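Side-chain contact in hypothetical protein (Staphylococcus aureus subsp. aureus, PDB 1QYI), which is of unknown function but contains a haloacid dehalogenase (HAD)-like domain, consistent with a hydrolase of that superfamily: residues D323-L328 with E355-D360. Numbering follows the deposited sequence.
Sequences DSLADL and EAHHAD
The imidazole ring of His357 lies against the branched end of Leu325, whose CD1 sits over one ring face, 3.5 Å from the centroid and 23° off the normal, in a CH-pi contact. Leu325 CD2 lies on the same side of the ring plane, toward the rim, 3.3 Å from His357 NE2. CG of Leu325 is anti to the backbone N (chi1 172°), which carries the fork across to the histidine although the CB itself does not point there. Flat ring and forked leucine suit each other, since both methyls can rest on one side of it.

One turn further, the buried Leu328 points toward the 355-360 segment, where a branched apolar chain can serve two partners. Its CD2 approaches His357 CB at 3.8 Å, while CD1 packs on Ala359 CB at 3.6 Å; the small methyl of alanine lets the backbone come close to the leucine. No hydrogen bond links the two segments, but His357 O is held by Gln332, farther along helix 325-334.

His358, with positive phi, is the C-prime residue of a Schellman motif that ends helix 351-356. The turn sends the chain into strand 361-363, at one border of the parallel sheet of this HAD-like domain. Helix 325-334, where N-cap Ser324 accepts a weak capping bond from Asp327 N, follows strand 318-322, and Leu328 and Ala359 both touch Phe338 on the intervening strand 337-341, joining helix, turn and sheet.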
# COMPACT_ATOMS: atom_id res chain seq x y z
N ASP A 323 -12.33 6.15 -6.88
CA ASP A 323 -11.92 7.48 -6.47
C ASP A 323 -10.71 7.96 -7.25
O ASP A 323 -10.48 9.16 -7.37
CB ASP A 323 -11.59 7.45 -4.97
CG ASP A 323 -10.49 6.47 -4.65
OD1 ASP A 323 -10.56 5.30 -5.11
OD2 ASP A 323 -9.56 6.86 -3.92
N SER A 324 -9.93 7.03 -7.78
CA SER A 324 -8.74 7.40 -8.53
C SER A 324 -9.07 7.76 -9.95
O SER A 324 -10.06 7.30 -10.53
CB SER A 324 -7.72 6.27 -8.54
OG SER A 324 -8.13 5.25 -9.43
N LEU A 325 -8.22 8.60 -10.51
CA LEU A 325 -8.35 9.04 -11.87
C LEU A 325 -8.03 7.87 -12.81
O LEU A 325 -8.62 7.75 -13.88
CB LEU A 325 -7.39 10.20 -12.11
CG LEU A 325 -7.30 10.64 -13.57
CD1 LEU A 325 -8.68 11.09 -14.04
CD2 LEU A 325 -6.28 11.76 -13.71
N ALA A 326 -7.10 7.01 -12.40
CA ALA A 326 -6.74 5.87 -13.23
C ALA A 326 -7.95 4.98 -13.51
O ALA A 326 -7.99 4.28 -14.52
CB ALA A 326 -5.64 5.05 -12.56
N ASP A 327 -8.95 5.01 -12.63
CA ASP A 327 -10.15 4.21 -12.82
C ASP A 327 -11.12 4.92 -13.75
O ASP A 327 -11.93 4.30 -14.45
CB ASP A 327 -10.84 3.92 -11.48
CG ASP A 327 -10.12 2.85 -10.69
OD1 ASP A 327 -9.69 1.86 -11.31
OD2 ASP A 327 -9.98 2.98 -9.45
N LEU A 328 -11.04 6.25 -13.74
CA LEU A 328 -11.90 7.07 -14.58
C LEU A 328 -11.55 6.83 -16.06
O LEU A 328 -12.45 6.64 -16.88
CB LEU A 328 -11.72 8.55 -14.20
CG LEU A 328 -12.46 9.59 -15.04
CD1 LEU A 328 -12.87 10.77 -14.19
CD2 LEU A 328 -11.54 10.02 -16.18
N GLU A 355 -13.81 16.45 -12.30
CA GLU A 355 -14.67 17.18 -13.21
C GLU A 355 -13.87 17.64 -14.43
O GLU A 355 -14.40 17.69 -15.54
CB GLU A 355 -15.29 18.38 -12.49
CG GLU A 355 -16.10 18.00 -11.26
CD GLU A 355 -16.69 19.20 -10.57
OE1 GLU A 355 -15.91 20.13 -10.25
OE2 GLU A 355 -17.93 19.23 -10.34
N ALA A 356 -12.60 17.96 -14.24
CA ALA A 356 -11.77 18.38 -15.37
C ALA A 356 -11.50 17.18 -16.29
O ALA A 356 -10.97 17.34 -17.38
CB ALA A 356 -10.45 18.98 -14.87
N HIS A 357 -11.87 15.98 -15.84
CA HIS A 357 -11.67 14.78 -16.64
C HIS A 357 -13.00 14.22 -17.15
O HIS A 357 -13.05 13.11 -17.66
CB HIS A 357 -10.91 13.71 -15.86
CG HIS A 357 -9.42 13.84 -15.97
ND1 HIS A 357 -8.73 13.54 -17.12
CD2 HIS A 357 -8.49 14.26 -15.07
CE1 HIS A 357 -7.44 13.76 -16.94
NE2 HIS A 357 -7.27 14.20 -15.70
N HIS A 358 -14.05 15.02 -17.00
CA HIS A 358 -15.39 14.66 -17.43
C HIS A 358 -15.91 13.39 -16.76
O HIS A 358 -16.25 12.42 -17.43
CB HIS A 358 -15.44 14.46 -18.96
CG HIS A 358 -14.68 15.49 -19.73
ND1 HIS A 358 -13.36 15.33 -20.09
CD2 HIS A 358 -15.05 16.71 -20.19
CE1 HIS A 358 -12.95 16.40 -20.75
NE2 HIS A 358 -13.95 17.25 -20.83
N ALA A 359 -15.95 13.40 -15.44
CA ALA A 359 -16.45 12.25 -14.70
C ALA A 359 -17.97 12.30 -14.77
O ALA A 359 -18.58 13.33 -14.47
CB ALA A 359 -15.98 12.29 -13.26
N ASP A 360 -18.58 11.20 -15.19
CA ASP A 360 -20.03 11.13 -15.32
C ASP A 360 -20.74 11.66 -14.07
O ASP A 360 -21.67 12.46 -14.18
CB ASP A 360 -20.46 9.69 -15.61
CG ASP A 360 -19.91 9.18 -16.92
OD1 ASP A 360 -20.24 9.79 -17.97
OD2 ASP A 360 -19.15 8.19 -16.92